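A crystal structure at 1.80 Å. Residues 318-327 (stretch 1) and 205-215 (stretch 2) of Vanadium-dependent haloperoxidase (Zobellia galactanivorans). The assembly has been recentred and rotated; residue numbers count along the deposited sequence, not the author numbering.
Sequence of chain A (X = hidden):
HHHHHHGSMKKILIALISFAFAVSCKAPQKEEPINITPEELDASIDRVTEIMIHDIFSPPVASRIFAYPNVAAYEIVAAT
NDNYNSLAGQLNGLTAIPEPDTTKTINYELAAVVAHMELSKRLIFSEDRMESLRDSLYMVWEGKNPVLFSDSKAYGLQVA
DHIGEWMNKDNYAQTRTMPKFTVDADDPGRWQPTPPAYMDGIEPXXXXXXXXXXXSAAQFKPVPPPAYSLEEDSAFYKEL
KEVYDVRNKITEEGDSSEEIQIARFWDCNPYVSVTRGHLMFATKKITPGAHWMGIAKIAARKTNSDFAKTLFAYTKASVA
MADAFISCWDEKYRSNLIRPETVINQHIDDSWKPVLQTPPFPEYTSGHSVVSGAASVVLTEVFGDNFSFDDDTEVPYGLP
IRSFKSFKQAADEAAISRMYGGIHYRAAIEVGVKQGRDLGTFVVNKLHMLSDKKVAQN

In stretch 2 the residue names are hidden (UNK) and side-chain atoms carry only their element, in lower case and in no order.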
# COMPACT_ATOMS: atom_id res chain seq x y z
N SER A 318 2.35 5.32 3.76
CA SER A 318 2.84 4.76 2.52
C SER A 318 4.25 4.17 2.72
O SER A 318 4.54 3.13 2.12
CB SER A 318 2.71 5.70 1.35
OG SER A 318 3.53 6.84 1.53
N VAL A 319 5.12 4.84 3.46
CA VAL A 319 6.41 4.26 3.77
C VAL A 319 6.32 2.93 4.55
O VAL A 319 6.92 1.92 4.18
CB VAL A 319 7.29 5.27 4.49
CG1 VAL A 319 8.51 4.62 5.04
CG2 VAL A 319 7.64 6.41 3.52
N ALA A 320 5.46 2.89 5.55
CA ALA A 320 5.22 1.66 6.26
C ALA A 320 4.70 0.56 5.32
O ALA A 320 5.17 -0.60 5.46
CB ALA A 320 4.31 1.87 7.44
N MET A 321 3.70 0.84 4.47
CA MET A 321 3.17 -0.18 3.61
C MET A 321 4.21 -0.72 2.62
O MET A 321 4.15 -1.91 2.26
CB MET A 321 1.94 0.31 2.90
CG MET A 321 0.74 0.41 3.81
SD MET A 321 -0.81 0.79 2.90
CE MET A 321 -0.74 2.48 2.69
N ALA A 322 5.08 0.15 2.12
CA ALA A 322 6.07 -0.27 1.11
C ALA A 322 7.01 -1.24 1.86
O ALA A 322 7.30 -2.36 1.32
CB ALA A 322 6.84 0.89 0.57
N ASP A 323 7.40 -0.94 3.12
CA ASP A 323 8.25 -1.87 3.88
C ASP A 323 7.50 -3.18 4.26
O ASP A 323 8.06 -4.28 4.23
CB ASP A 323 8.94 -1.19 5.08
CG ASP A 323 10.20 -0.34 4.63
OD1 ASP A 323 10.45 -0.16 3.34
OD2 ASP A 323 10.92 0.09 5.59
N ALA A 324 6.21 -3.06 4.49
CA ALA A 324 5.36 -4.23 4.77
C ALA A 324 5.32 -5.22 3.57
O ALA A 324 5.44 -6.48 3.73
CB ALA A 324 4.00 -3.81 5.18
N PHE A 325 5.22 -4.70 2.34
CA PHE A 325 5.27 -5.54 1.16
C PHE A 325 6.62 -6.25 1.05
O PHE A 325 6.66 -7.38 0.59
CB PHE A 325 4.85 -4.78 -0.09
CG PHE A 325 3.39 -4.77 -0.33
CD1 PHE A 325 2.78 -5.91 -0.81
CD2 PHE A 325 2.65 -3.61 -0.13
CE1 PHE A 325 1.42 -5.89 -1.04
CE2 PHE A 325 1.30 -3.57 -0.47
CZ PHE A 325 0.70 -4.74 -0.89
N ILE A 326 7.73 -5.53 1.26
CA ILE A 326 9.03 -6.16 1.19
C ILE A 326 9.14 -7.31 2.22
O ILE A 326 9.56 -8.42 1.89
CB ILE A 326 10.13 -5.15 1.44
CG1 ILE A 326 10.10 -4.19 0.23
CG2 ILE A 326 11.50 -5.83 1.58
CD1 ILE A 326 11.05 -3.00 0.34
N SER A 327 8.72 -7.02 3.47
CA SER A 327 8.73 -8.02 4.55
C SER A 327 7.85 -9.24 4.18
O SER A 327 8.26 -10.40 4.39
CB SER A 327 8.29 -7.35 5.85
OG SER A 327 8.30 -8.26 6.93
N UNK A 205 11.58 -11.52 -6.47
CA UNK A 205 12.67 -10.73 -5.91
C UNK A 205 12.30 -9.43 -5.31
O UNK A 205 13.16 -8.57 -5.17
n UNK A 205 14.92 -12.73 -6.86
c UNK A 205 14.08 -12.35 -8.84
n UNK A 205 14.73 -13.56 -8.83
c UNK A 205 15.20 -13.79 -7.62
c UNK A 205 14.26 -11.80 -7.62
c UNK A 205 13.78 -10.50 -7.03
N UNK A 206 11.07 -9.25 -4.85
CA UNK A 206 10.72 -7.99 -4.18
C UNK A 206 11.53 -7.81 -2.92
O UNK A 206 11.82 -6.66 -2.56
c UNK A 206 9.11 -5.57 -6.13
c UNK A 206 8.99 -4.40 -6.86
c UNK A 206 9.24 -7.92 -3.88
c UNK A 206 8.72 -6.55 -3.73
c UNK A 206 8.14 -3.20 -4.92
n UNK A 206 7.98 -4.61 -2.84
c UNK A 206 8.28 -4.35 -4.17
c UNK A 206 8.56 -3.22 -6.25
c UNK A 206 8.31 -5.94 -2.58
c UNK A 206 8.72 -5.56 -4.75
N UNK A 207 12.04 -8.92 -2.29
CA UNK A 207 12.93 -8.79 -1.18
C UNK A 207 14.29 -8.19 -1.47
O UNK A 207 15.07 -7.99 -0.53
n UNK A 207 13.96 -12.27 -0.33
o UNK A 207 13.98 -11.06 -2.29
c UNK A 207 13.69 -11.16 -1.07
c UNK A 207 13.00 -10.08 -0.38
N UNK A 208 14.57 -7.93 -2.74
CA UNK A 208 15.84 -7.28 -3.12
C UNK A 208 15.71 -5.79 -3.36
O UNK A 208 16.71 -5.15 -3.70
c UNK A 208 16.39 -7.94 -4.36
c UNK A 208 17.92 -11.27 -3.19
c UNK A 208 16.63 -9.40 -4.20
c UNK A 208 17.69 -9.74 -3.23
n UNK A 208 17.85 -11.76 -1.76
N UNK A 209 14.53 -5.23 -3.13
CA UNK A 209 14.30 -3.76 -3.24
C UNK A 209 14.85 -3.16 -1.93
O UNK A 209 14.69 -3.72 -0.84
c UNK A 209 12.78 -3.49 -3.36
c UNK A 209 12.59 -1.97 -3.37
c UNK A 209 12.18 -4.19 -4.62
c UNK A 209 12.77 -3.68 -5.91
N UNK A 210 15.48 -2.00 -2.01
CA UNK A 210 15.87 -1.26 -0.82
C UNK A 210 14.71 -0.90 0.06
O UNK A 210 13.83 -0.15 -0.36
n UNK A 210 15.73 4.57 -2.49
c UNK A 210 16.56 0.02 -1.27
c UNK A 210 16.76 3.91 -2.09
c UNK A 210 17.68 2.18 -0.56
n UNK A 210 16.60 2.98 -1.17
c UNK A 210 17.19 0.85 -0.11
n UNK A 210 17.95 4.25 -2.53
N UNK A 211 14.68 -1.38 1.31
CA UNK A 211 13.61 -0.89 2.16
C UNK A 211 13.79 0.57 2.59
O UNK A 211 14.93 1.12 2.57
c UNK A 211 15.61 -2.27 2.00
c UNK A 211 13.71 -1.79 3.40
c UNK A 211 14.80 -2.74 3.18
N UNK A 212 12.71 1.26 2.88
CA UNK A 212 12.81 2.64 3.42
C UNK A 212 13.32 2.77 4.82
O UNK A 212 14.14 3.65 5.12
c UNK A 212 10.03 2.88 1.29
c UNK A 212 11.51 4.74 1.28
c UNK A 212 11.04 5.07 0.01
c UNK A 212 11.41 3.30 3.35
c UNK A 212 10.09 4.35 -0.63
c UNK A 212 9.62 3.18 -0.03
c UNK A 212 10.96 3.65 1.97
N UNK A 213 12.82 1.92 5.73
CA UNK A 213 13.07 2.03 7.19
C UNK A 213 13.72 0.76 7.79
O UNK A 213 14.52 0.78 8.77
c UNK A 213 10.83 3.32 7.26
c UNK A 213 11.72 2.27 7.94
c UNK A 213 11.95 2.67 9.36
N UNK A 214 13.38 -0.40 7.22
CA UNK A 214 13.90 -1.67 7.75
C UNK A 214 15.40 -1.68 7.65
O UNK A 214 15.98 -1.09 6.73
c UNK A 214 11.29 -3.04 8.20
c UNK A 214 13.42 -2.86 6.98
c UNK A 214 11.58 -4.24 5.99
c UNK A 214 11.91 -3.02 6.84
N UNK A 215 16.00 -2.35 8.62
CA UNK A 215 17.45 -2.62 8.54
C UNK A 215 17.79 -3.65 7.47
O UNK A 215 18.88 -3.61 6.85
o UNK A 215 17.32 -2.33 12.08
c UNK A 215 17.95 -3.07 9.90
c UNK A 215 17.79 -1.98 10.96
o UNK A 215 18.11 -0.80 10.68
O HOH W 1 7.45 -2.15 -1.42

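Position 205 carries one carbon followed by a five-membered ring of three carbons and two nitrogens, an imidazole. It lies out of reach of the helix 318-327, and it is His-205. At position 206 one carbon leads to fused five- and six-membered rings holding eight carbons and one nitrogen, packed against Ile-326 and the backbone of Phe-325; such an indole identifies Trp-206. Its NE1 lies 3.8 Å from Ile-326 CG1 and donates to a water (2.9 Å from NE1 to the water O), which in turn donates to Ala-322 O (2.8 Å from the water O), so the ring nitrogen reaches the helix backbone through solvent.

Position 207 has two carbons, the second bearing one oxygen and one nitrogen, and lies near Ile-326. This amide is Asn-207; its end leads away from the helix, and its closest atom to the helix is CA, 4.3 Å from Ile-326 CG2. Position 208 has four carbons in a row ending in nitrogen and touches nothing on the helix; it is Lys-208, and its CA-to-CB bond points away from the helix. Position 209 has four carbons, forked at the first, with one arm two carbons long, and lies near Ile-326: Ile-209, whose CB lies 4.1 Å from Ile-326 CD1.

At position 210 three carbons, a nitrogen and a carbon carrying two more nitrogens form a guanidinium. This is Arg-210; its CA-to-CB bond points away from the helix. Position 211 has three carbons closing a ring onto the backbone nitrogen, near Ile-326 and Asp-323; it is Pro-211, and its CB is 4.2 Å from Ile-326 CD1. Position 212 shows one carbon and a six-carbon ring beside Val-319 and Ala-322, hence Phe-212. The ring edge meets Ala-322, with Ala-322 CB 3.7 Å from Phe-212 CE2.

Position 213 has three carbons, one carrying the other two, and packs on Val-319: Val-213, with CG2 3.5 Å from Val-319 CG1. Position 214 has four carbons forked at the second, close to the Asp-323 carboxylate, and is Leu-214. Position 215 has two carbons, the second carrying two oxygens, and lies out of reach of the helix; it is Asp-215, exposed.

The contact turns on Asp-323, whose carboxylate accepts three backbone hydrogen bonds from consecutive residues of the loop: Phe-212 N to Asp-323 OD1 (2.7 Å), Val-213 N to Asp-323 OD2 (2.6 Å) and Leu-214 N to Asp-323 OD2 (3.0 Å). A buried acid is thereby satisfied by amides, and the loop is fixed to the helix. Apolar packing flanks this anchor along the helix, with Val-319 against Phe-212 and Val-213, Ala-322 against Phe-212, and Ile-326 against Trp-206, Ile-209 and Pro-211.

Stretch 2, residues 205-215: HWNKIRPFVLD
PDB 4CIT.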